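Local coordinates for protein transcriptional regulator, MarR family, putative (Bacillus cereus, PDB 3BJA) that probably binds DNA and regulates transcription as a dimer, as MarR-family winged helix-turn-helix regulators do, at residues 15-18 against 19-22; 34-37 against 38-42; 62-65 against 66-70; 91-95 against 96-100. All blocks are in the same frame, centred on the assembly; numbering follows the deposited sequence. Where two conformers were deposited one is given.

Contact 1: 15-18 against 19-22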
loop_
_atom_site.group_PDB
_atom_site.type_symbol
_atom_site.label_atom_id
_atom_site.label_comp_id
_atom_site.label_asym_id
_atom_site.label_seq_id
_atom_site.Cartn_x
_atom_site.Cartn_y
_atom_site.Cartn_z
ATOM N N TYR A 15 5.361 -7.101 -1.714
ATOM C CA TYR A 15 4.342 -6.185 -2.225
ATOM C C TYR A 15 4.954 -4.837 -2.593
ATOM O O TYR A 15 4.665 -4.319 -3.662
ATOM C CB TYR A 15 3.226 -6.023 -1.215
ATOM C CG TYR A 15 2.118 -5.056 -1.587
ATOM C CD1 TYR A 15 0.980 -5.481 -2.295
ATOM C CD2 TYR A 15 2.179 -3.718 -1.185
ATOM C CE1 TYR A 15 -0.067 -4.576 -2.604
ATOM C CE2 TYR A 15 1.170 -2.813 -1.505
ATOM C CZ TYR A 15 0.041 -3.243 -2.187
ATOM O OH TYR A 15 -0.948 -2.322 -2.442
ATOM N N HIS A 16 5.806 -4.295 -1.729
ATOM C CA HIS A 16 6.461 -3.014 -1.996
ATOM C C HIS A 16 7.419 -3.071 -3.204
ATOM O O HIS A 16 7.427 -2.145 -4.014
ATOM C CB HIS A 16 7.133 -2.439 -0.755
ATOM C CG HIS A 16 6.169 -2.048 0.327
ATOM N ND1 HIS A 16 6.493 -2.093 1.667
ATOM C CD2 HIS A 16 4.879 -1.636 0.266
ATOM C CE1 HIS A 16 5.452 -1.703 2.381
ATOM N NE2 HIS A 16 4.456 -1.431 1.554
ATOM N N LEU A 17 8.181 -4.155 -3.348
ATOM C CA LEU A 17 9.036 -4.352 -4.538
ATOM C C LEU A 17 8.202 -4.420 -5.832
ATOM O O LEU A 17 8.624 -3.914 -6.868
ATOM C CB LEU A 17 9.912 -5.602 -4.409
ATOM C CG LEU A 17 11.040 -5.535 -3.372
ATOM C CD1 LEU A 17 11.575 -6.941 -3.064
ATOM C CD2 LEU A 17 12.161 -4.623 -3.841
ATOM N N LEU A 18 7.031 -5.043 -5.759
ATOM C CA LEU A 18 6.102 -5.106 -6.893
ATOM C C LEU A 18 5.561 -3.712 -7.281
ATOM O O LEU A 18 5.424 -3.468 -8.477
ATOM C CB LEU A 18 4.946 -6.104 -6.656
ATOM C CG LEU A 18 5.231 -7.611 -6.643
ATOM C CD1 LEU A 18 4.057 -8.424 -6.045
ATOM C CD2 LEU A 18 5.562 -8.095 -8.024
ATOM N N GLN A 19 5.231 -2.829 -6.322
ATOM C CA GLN A 19 4.757 -1.500 -6.707
ATOM C C GLN A 19 5.935 -0.703 -7.309
ATOM O O GLN A 19 5.771 -0.112 -8.396
ATOM C CB GLN A 19 4.008 -0.787 -5.578
ATOM C CG GLN A 19 2.779 -1.577 -5.043
ATOM C CD GLN A 19 1.717 -1.927 -6.108
ATOM O OE1 GLN A 19 0.957 -1.063 -6.577
ATOM N NE2 GLN A 19 1.650 -3.208 -6.460
ATOM N N LYS A 20 7.102 -0.732 -6.655
ATOM C CA LYS A 20 8.323 -0.094 -7.165
ATOM C C LYS A 20 8.601 -0.475 -8.629
ATOM O O LYS A 20 8.781 0.395 -9.469
ATOM C CB LYS A 20 9.506 -0.504 -6.288
ATOM C CG LYS A 20 10.924 -0.036 -6.712
ATOM C CD LYS A 20 11.954 -0.568 -5.695
ATOM C CE LYS A 20 13.402 -0.541 -6.192
ATOM N NZ LYS A 20 14.291 -1.422 -5.336
ATOM N N ASN A 21 8.600 -1.775 -8.908
ATOM C CA ASN A 21 8.862 -2.307 -10.250
ATOM C C ASN A 21 7.772 -2.006 -11.290
ATOM O O ASN A 21 8.098 -1.895 -12.481
ATOM C CB ASN A 21 9.120 -3.823 -10.197
ATOM C CG ASN A 21 10.440 -4.194 -9.513
ATOM O OD1 ASN A 21 11.209 -3.344 -9.074
ATOM N ND2 ASN A 21 10.701 -5.498 -9.430
ATOM N N LEU A 22 6.505 -1.927 -10.854
ATOM C CA LEU A 22 5.375 -1.537 -11.725
ATOM C C LEU A 22 5.483 -0.063 -12.133
ATOM O O LEU A 22 5.254 0.264 -13.312
ATOM C CB LEU A 22 4.024 -1.769 -11.046
ATOM C CG LEU A 22 2.729 -1.390 -11.779
ATOM C CD1 LEU A 22 2.597 -2.070 -13.135
ATOM C CD2 LEU A 22 1.549 -1.731 -10.908
#
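Y15 and Q19 sit one turn apart on helix 2-25, and Q19 lays its aliphatic part over one face of the tyrosine ring. Its CG is 4.1 Å from Y15 CE2, nearer the rim than the middle of the ring. The Y15 ring reaches this place because its CG stands anti to the backbone N (chi1 178°), while the Q19 chain bends at chi2 (-57°) and brings its amide to within 15° of parallel with the ring plane. Further round the helix, L17 and K20 run side by side in the same direction, with L17 CD2 4.1 Å from K20 NZ.

The backbone bonds are those of a regular alpha-helix. Q19 N to Y15 O measures 3.1 Å, and K20 N to H16 O is 3.0 Å. N21 N meets L17 O, and L22 N meets L18 O, both at 3.0 Å.

The polar ends look outward to other partners. Across the dimer, Y15 OH bonds H16 NE2 of the second subunit, H16 returns the same bond to Y15 of that subunit, and the two Y15 rings stack. Q19 NE2 reaches the Y8 hydroxyl of the second subunit, while N21 ND2 is shared between N115 of its own chain and the L138 carbonyl of the other.

Helix 2-25 thus carries both aromatic and polar groups into the subunit interface, where Q19 lays its CG on the tyrosine and, in the conformer given, turns its amide nitrogen to the partner, and the buried polar ends of Y15 and Q19 are satisfied across the dimer.

Contact 2: 34-37 against 38-42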
loop_
_atom_site.group_PDB
_atom_site.type_symbol
_atom_site.label_atom_id
_atom_site.label_comp_id
_atom_site.label_asym_id
_atom_site.label_seq_id
_atom_site.Cartn_x
_atom_site.Cartn_y
_atom_site.Cartn_z
ATOM N N VAL A 34 -1.113 4.349 -8.543
ATOM C CA VAL A 34 -2.405 4.924 -8.097
ATOM C C VAL A 34 -3.283 5.383 -9.294
ATOM O O VAL A 34 -4.454 5.005 -9.366
ATOM C CB VAL A 34 -2.257 5.970 -6.931
ATOM C CG1 VAL A 34 -1.361 7.120 -7.306
ATOM C CG2 VAL A 34 -3.627 6.489 -6.478
ATOM N N GLN A 35 -2.701 6.082 -10.268
ATOM C CA GLN A 35 -3.469 6.531 -11.464
ATOM C C GLN A 35 -3.834 5.340 -12.360
ATOM O O GLN A 35 -4.950 5.255 -12.878
ATOM C CB GLN A 35 -2.747 7.611 -12.275
ATOM C CG GLN A 35 -2.582 8.940 -11.551
ATOM C CD GLN A 35 -1.486 8.943 -10.507
ATOM O OE1 GLN A 35 -0.474 8.272 -10.665
ATOM N NE2 GLN A 35 -1.682 9.705 -9.434
ATOM N N PHE A 36 -2.878 4.435 -12.530
ATOM C CA PHE A 36 -3.092 3.184 -13.260
ATOM C C PHE A 36 -4.288 2.418 -12.676
ATOM O O PHE A 36 -5.189 2.047 -13.419
ATOM C CB PHE A 36 -1.805 2.346 -13.234
ATOM C CG PHE A 36 -1.924 1.013 -13.899
ATOM C CD1 PHE A 36 -1.938 0.918 -15.289
ATOM C CD2 PHE A 36 -1.990 -0.159 -13.136
ATOM C CE1 PHE A 36 -2.041 -0.326 -15.924
ATOM C CE2 PHE A 36 -2.092 -1.426 -13.768
ATOM C CZ PHE A 36 -2.107 -1.499 -15.155
ATOM N N GLY A 37 -4.308 2.255 -11.343
ATOM C CA GLY A 37 -5.408 1.607 -10.631
ATOM C C GLY A 37 -6.782 2.170 -10.957
ATOM O O GLY A 37 -7.703 1.404 -11.292
ATOM N N VAL A 38 -6.891 3.504 -10.900
ATOM C CA VAL A 38 -8.129 4.245 -11.239
ATOM C C VAL A 38 -8.572 3.964 -12.655
ATOM O O VAL A 38 -9.759 3.745 -12.896
ATOM C CB VAL A 38 -7.960 5.804 -11.080
ATOM C CG1 VAL A 38 -9.146 6.594 -11.709
ATOM C CG2 VAL A 38 -7.770 6.171 -9.637
ATOM N N ILE A 39 -7.623 3.995 -13.591
ATOM C CA ILE A 39 -7.899 3.695 -15.024
ATOM C C ILE A 39 -8.443 2.257 -15.203
ATOM O O ILE A 39 -9.413 2.055 -15.929
ATOM C CB ILE A 39 -6.641 3.977 -15.919
ATOM C CG1 ILE A 39 -6.420 5.495 -16.022
ATOM C CG2 ILE A 39 -6.779 3.361 -17.303
ATOM C CD1 ILE A 39 -5.108 5.887 -16.662
ATOM N N GLN A 40 -7.826 1.295 -14.521
ATOM C CA GLN A 40 -8.275 -0.110 -14.537
ATOM C C GLN A 40 -9.694 -0.199 -13.953
ATOM O O GLN A 40 -10.592 -0.737 -14.611
ATOM C CB GLN A 40 -7.298 -1.050 -13.783
ATOM C CG GLN A 40 -5.885 -1.152 -14.404
ATOM C CD GLN A 40 -5.883 -1.670 -15.853
ATOM O OE1 GLN A 40 -6.750 -2.451 -16.249
ATOM N NE2 GLN A 40 -4.897 -1.243 -16.641
ATOM N N VAL A 41 -9.902 0.375 -12.759
ATOM C CA VAL A 41 -11.237 0.384 -12.124
ATOM C C VAL A 41 -12.298 1.017 -13.039
ATOM O O VAL A 41 -13.338 0.398 -13.279
ATOM C CB VAL A 41 -11.239 1.103 -10.758
ATOM C CG1 VAL A 41 -12.691 1.404 -10.279
ATOM C CG2 VAL A 41 -10.441 0.294 -9.724
ATOM N N LEU A 42 -12.010 2.211 -13.570
ATOM C CA LEU A 42 -12.960 2.937 -14.449
ATOM C C LEU A 42 -13.195 2.335 -15.836
ATOM O O LEU A 42 -14.158 2.727 -16.504
ATOM C CB LEU A 42 -12.565 4.419 -14.598
ATOM C CG LEU A 42 -12.688 5.358 -13.394
ATOM C CD1 LEU A 42 -12.156 6.721 -13.803
ATOM C CD2 LEU A 42 -14.123 5.484 -12.865
#
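F36 and Q40, one turn apart on helix 33-44, make the main side-chain contact here, a CH-pi interaction. Q40 CG rides over one face of the phenyl ring, 4.0 Å from its centroid and 17° off the ring normal. With CG beside its own backbone N and a bend at chi2, the glutamine carries its amide along the same face, so that NE2 stands above the plane and just outside the CE1-CZ bond, 3.1 Å from F36 CE1 and 3.2 Å from F36 CZ. The amide plane is turned 52° from the ring, so this is no flat stack. NE2 also hydrogen-bonds D105 OD1 on helix 95-116, which helps to fix the amide's rotation.

Backbone hydrogen bonds step along the turn in regular order. V38 N donates to V34 O at 3.2 Å, I39 N to Q35 O at 3.0 Å, and Q40 N to F36 O at 3.0 Å. The shortest of the four joins V41 N to G37 O at 2.8 Å.

Aliphatic carbons also lie against the helix's own carbonyl oxygens: V41 CG2 comes within 3.3 Å of G37 O, and I39 CG1 lies along the carbonyl of Q35. Outward, the F36 ring meets the Y108 ring at about 50° and touches V104, while V34 and V38 turn to M67 and M71 on helix 64-73. L42 packs on V91 and L93.

Helix 33-44 therefore lies in the middle of the domain, between helix 64-73, the strand 89-93 and helix 95-116, an arrangement typical of the winged helix-turn-helix fold of MarR proteins.

Contact 3: 62-65 against 66-70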
loop_
_atom_site.group_PDB
_atom_site.type_symbol
_atom_site.label_atom_id
_atom_site.label_comp_id
_atom_site.label_asym_id
_atom_site.label_seq_id
_atom_site.Cartn_x
_atom_site.Cartn_y
_atom_site.Cartn_z
ATOM N N SER A 62 -4.692 9.063 0.483
ATOM C CA SER A 62 -5.097 10.146 1.397
ATOM C C SER A 62 -5.377 11.491 0.688
ATOM O O SER A 62 -5.299 12.544 1.330
ATOM C CB SER A 62 -4.023 10.339 2.483
ATOM N N ASN A 63 -5.718 11.456 -0.606
ATOM C CA ASN A 63 -6.004 12.663 -1.411
ATOM C C ASN A 63 -6.773 12.393 -2.739
ATOM O O ASN A 63 -6.474 13.012 -3.768
ATOM C CB ASN A 63 -4.702 13.492 -1.652
ATOM C CG ASN A 63 -3.606 12.750 -2.481
ATOM O OD1 ASN A 63 -2.633 13.386 -2.892
ATOM N ND2 ASN A 63 -3.756 11.438 -2.718
HETATM N N MSE A 64 -7.766 11.491 -2.689
HETATM C CA MSE A 64 -8.586 11.094 -3.867
HETATM C C MSE A 64 -9.139 12.224 -4.711
HETATM O O MSE A 64 -8.972 12.218 -5.935
HETATM C CB MSE A 64 -9.772 10.188 -3.473
HETATM C CG MSE A 64 -9.464 8.717 -3.528
HETATM SE SE MSE A 64 -9.302 8.036 -5.341
HETATM C CE MSE A 64 -11.095 8.365 -6.010
ATOM N N THR A 65 -9.804 13.169 -4.056
ATOM C CA THR A 65 -10.413 14.310 -4.738
ATOM C C THR A 65 -9.371 15.185 -5.457
ATOM O O THR A 65 -9.618 15.652 -6.582
ATOM C CB THR A 65 -11.284 15.139 -3.763
ATOM O OG1 THR A 65 -12.265 14.273 -3.179
ATOM C CG2 THR A 65 -11.992 16.287 -4.483
ATOM N N THR A 66 -8.219 15.382 -4.812
ATOM C CA THR A 66 -7.113 16.155 -5.390
ATOM C C THR A 66 -6.495 15.372 -6.551
ATOM O O THR A 66 -6.257 15.914 -7.636
ATOM C CB THR A 66 -5.998 16.452 -4.345
ATOM O OG1 THR A 66 -6.584 16.885 -3.107
ATOM C CG2 THR A 66 -5.031 17.531 -4.871
HETATM N N MSE A 67 -6.263 14.091 -6.293
HETATM C CA MSE A 67 -5.667 13.155 -7.251
HETATM C C MSE A 67 -6.529 12.965 -8.528
HETATM O O MSE A 67 -5.976 12.840 -9.622
HETATM C CB MSE A 67 -5.335 11.836 -6.506
HETATM C CG MSE A 67 -4.443 10.873 -7.227
HETATM SE SE MSE A 67 -5.482 9.729 -8.329
HETATM C CE MSE A 67 -6.213 8.544 -6.980
ATOM N N ILE A 68 -7.858 12.950 -8.381
ATOM C CA ILE A 68 -8.799 12.877 -9.530
ATOM C C ILE A 68 -8.814 14.184 -10.319
ATOM O O ILE A 68 -8.888 14.157 -11.539
ATOM C CB ILE A 68 -10.251 12.418 -9.112
ATOM C CG1 ILE A 68 -10.368 10.879 -9.181
ATOM C CG2 ILE A 68 -11.328 12.956 -10.042
ATOM C CD1 ILE A 68 -9.403 10.145 -8.292
ATOM N N GLN A 69 -8.777 15.321 -9.626
ATOM C CA GLN A 69 -8.672 16.644 -10.287
ATOM C C GLN A 69 -7.438 16.777 -11.185
ATOM O O GLN A 69 -7.512 17.370 -12.263
ATOM C CB GLN A 69 -8.709 17.796 -9.260
ATOM C CG GLN A 69 -10.062 18.476 -9.195
ATOM C CD GLN A 69 -10.332 19.368 -10.421
ATOM O OE1 GLN A 69 -9.481 20.159 -10.832
ATOM N NE2 GLN A 69 -11.528 19.248 -10.990
ATOM N N ARG A 70 -6.325 16.216 -10.719
ATOM C CA ARG A 70 -5.068 16.157 -11.461
ATOM C C ARG A 70 -5.280 15.332 -12.735
ATOM O O ARG A 70 -4.891 15.756 -13.821
ATOM C CB ARG A 70 -3.977 15.537 -10.567
ATOM C CG ARG A 70 -2.548 15.504 -11.093
ATOM C CD ARG A 70 -2.106 16.865 -11.511
ATOM N NE ARG A 70 -0.655 17.076 -11.429
ATOM C CZ ARG A 70 -0.005 17.835 -10.525
ATOM N NH1 ARG A 70 -0.638 18.538 -9.563
ATOM N NH2 ARG A 70 1.329 17.919 -10.598
#
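Bends at chi2 and chi3 in both M64 and M67, each a selenomethionine, curl the two chains until the M64 selenium lies 3.5 Å from M67 CE. M67, with CG anti to its backbone N, brings that CE up to the selenium. I68 adds a third apolar end: its chi2 of 59° folds CD1 back over the helix, to 3.4 Å from M64 CE and 3.2 Å from M64 O, a tight fit against the carbonyl. This cluster faces into the domain, where M64 touches M50, L53 and I54 of helix 50-56 and M67 points to helix 33-44, meeting Q35 there. In the winged helix-turn-helix of MarR proteins a helix in this position, here 64-73, is usually the recognition helix, set after a shorter one, here 50-56. The inward ends of M64 and M67 would bind it to its neighbours while T65, T66 and Q69 stay on the outer side. N63 stands at the N-cap, though its side chain makes no capping bond; its carbonyl accepts M67 N at 2.8 Å. I68 N then bonds M64 O, also at 2.8 Å, and Q69 N reaches T65 O at 3.2 Å.

Contact 4: 91-95 against 96-100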
loop_
_atom_site.group_PDB
_atom_site.type_symbol
_atom_site.label_atom_id
_atom_site.label_comp_id
_atom_site.label_asym_id
_atom_site.label_seq_id
_atom_site.Cartn_x
_atom_site.Cartn_y
_atom_site.Cartn_z
ATOM N N VAL A 91 -17.910 9.851 -12.116
ATOM C CA VAL A 91 -16.577 9.867 -12.755
ATOM C C VAL A 91 -16.485 8.797 -13.859
ATOM O O VAL A 91 -17.059 7.713 -13.740
ATOM C CB VAL A 91 -15.448 9.590 -11.727
ATOM C CG1 VAL A 91 -14.084 9.929 -12.324
ATOM C CG2 VAL A 91 -15.656 10.392 -10.454
ATOM N N TYR A 92 -15.746 9.100 -14.921
ATOM C CA TYR A 92 -15.580 8.172 -16.049
ATOM C C TYR A 92 -14.360 8.502 -16.898
ATOM O O TYR A 92 -13.847 9.625 -16.846
ATOM C CB TYR A 92 -16.860 8.120 -16.916
ATOM C CG TYR A 92 -17.316 9.432 -17.520
ATOM C CD1 TYR A 92 -17.994 10.387 -16.744
ATOM C CD2 TYR A 92 -17.126 9.710 -18.885
ATOM C CE1 TYR A 92 -18.435 11.614 -17.298
ATOM C CE2 TYR A 92 -17.575 10.930 -19.457
ATOM C CZ TYR A 92 -18.226 11.876 -18.655
ATOM O OH TYR A 92 -18.672 13.073 -19.192
ATOM N N LEU A 93 -13.894 7.501 -17.653
ATOM C CA LEU A 93 -12.763 7.678 -18.572
ATOM C C LEU A 93 -13.157 8.497 -19.790
ATOM O O LEU A 93 -14.268 8.365 -20.297
ATOM C CB LEU A 93 -12.207 6.332 -19.071
ATOM C CG LEU A 93 -11.396 5.473 -18.105
ATOM C CD1 LEU A 93 -10.967 4.198 -18.813
ATOM C CD2 LEU A 93 -10.176 6.217 -17.576
ATOM N N THR A 94 -12.225 9.334 -20.242
ATOM C CA THR A 94 -12.363 10.101 -21.474
ATOM C C THR A 94 -11.792 9.203 -22.584
ATOM O O THR A 94 -11.258 8.109 -22.297
ATOM C CB THR A 94 -11.542 11.406 -21.436
ATOM O OG1 THR A 94 -10.144 11.090 -21.330
ATOM C CG2 THR A 94 -11.968 12.296 -20.260
ATOM N N LYS A 95 -11.883 9.677 -23.836
ATOM C CA LYS A 95 -11.331 8.948 -24.988
ATOM C C LYS A 95 -9.813 8.729 -24.803
ATOM O O LYS A 95 -9.325 7.604 -24.989
ATOM C CB LYS A 95 -11.649 9.666 -26.300
ATOM C CG LYS A 95 -11.350 8.840 -27.554
ATOM C CD LYS A 95 -11.964 9.500 -28.802
ATOM C CE LYS A 95 -11.584 8.784 -30.088
ATOM N NZ LYS A 95 -12.103 9.506 -31.304
ATOM N N LYS A 96 -9.106 9.792 -24.384
ATOM C CA LYS A 96 -7.659 9.750 -24.074
ATOM C C LYS A 96 -7.321 8.706 -22.996
ATOM O O LYS A 96 -6.338 7.982 -23.121
ATOM C CB LYS A 96 -7.165 11.136 -23.610
ATOM C CG LYS A 96 -5.665 11.204 -23.253
ATOM C CD LYS A 96 -5.229 12.526 -22.655
ATOM C CE LYS A 96 -3.753 12.447 -22.289
ATOM N NZ LYS A 96 -3.187 13.684 -21.713
ATOM N N GLY A 97 -8.101 8.676 -21.920
ATOM C CA GLY A 97 -7.894 7.694 -20.841
ATOM C C GLY A 97 -8.173 6.258 -21.275
ATOM O O GLY A 97 -7.546 5.311 -20.780
ATOM N N GLU A 98 -9.131 6.115 -22.192
ATOM C CA GLU A 98 -9.496 4.825 -22.762
ATOM C C GLU A 98 -8.298 4.307 -23.600
ATOM O O GLU A 98 -7.930 3.131 -23.531
ATOM C CB GLU A 98 -10.738 4.971 -23.657
ATOM C CG GLU A 98 -11.616 3.725 -23.727
ATOM C CD GLU A 98 -12.896 3.865 -22.920
ATOM O OE1 GLU A 98 -13.818 4.545 -23.453
ATOM O OE2 GLU A 98 -12.983 3.285 -21.800
ATOM N N GLU A 99 -7.724 5.223 -24.388
ATOM C CA GLU A 99 -6.541 4.991 -25.223
ATOM C C GLU A 99 -5.293 4.753 -24.359
ATOM O O GLU A 99 -4.483 3.886 -24.680
ATOM C CB GLU A 99 -6.338 6.161 -26.230
ATOM C CG GLU A 99 -7.431 6.229 -27.352
ATOM C CD GLU A 99 -7.475 7.571 -28.172
ATOM O OE1 GLU A 99 -6.812 8.575 -27.786
ATOM O OE2 GLU A 99 -8.193 7.620 -29.219
ATOM N N THR A 100 -5.146 5.515 -23.273
ATOM C CA THR A 100 -4.023 5.343 -22.318
ATOM C C THR A 100 -4.010 3.931 -21.705
ATOM O O THR A 100 -2.933 3.352 -21.552
ATOM C CB THR A 100 -4.033 6.422 -21.193
ATOM O OG1 THR A 100 -3.910 7.715 -21.786
ATOM C CG2 THR A 100 -2.882 6.226 -20.199
#
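L93 closes the strand 89-93 by turning its side chain toward the first turn of helix 95-116, at the strand-to-helix junction that follows the wing of this winged-helix domain. Its CD1 is 3.7 Å from E98 OE2 and also lies against G97 O, so this one methyl touches both a carboxylate oxygen and a helix carbonyl. The chain of E98, bent at chi2, brings that oxygen back toward the strand. L93 also touches I39 and A43 of helix 33-44.

T94 is the N-cap. A chi1 of 63° tucks OG1 between its backbone N and carbonyl carbon, and from there it accepts G97 N at 3.2 Å in a nearly straight bond of 165°. The same hydroxyl gives its hydrogen bond to G75 O, so it links the helix start to the segment just before strand 77-81. T94 O in turn accepts E98 N at 2.9 Å, the first backbone bond of the helix across this junction. Next to it, K96 NZ bonds D74 O and its ammonium meets the Y76 ring in a cation-pi contact.

K95 begins the helix proper, and its carbonyl takes E99 N at 2.9 Å. The two side chains cross at a slant on the outer surface, K95 stretched out and E99 bringing its carboxylate alongside the lysine's methylenes, with E99 OE2 3.8 Å from K95 CG and 3.7 Å from K95 CE. The opposite charges are near but do not pair: K95 NZ stays 4.8 Å from E99 OE2.

Read from the N terminus, the four contacts come in series, none nested or crossing, and each is a local turn within continuous chain, closing no long loop. Contact 1 sits on helix 2-25 at the dimer interface, its centre about 25 Å from that of contact 4, on opposite sides of the chain's centre. Contact 2, on helix 33-44, is the meeting place: it touches both contact 3 and contact 4, the latter also through I39 against G97. Contacts 3 and 4 do not touch. Helix 95-116, begun in contact 4, runs back toward contact 1, where F111 meets L18, N21 and L22, joining the probable DNA-binding domain to the dimer helices.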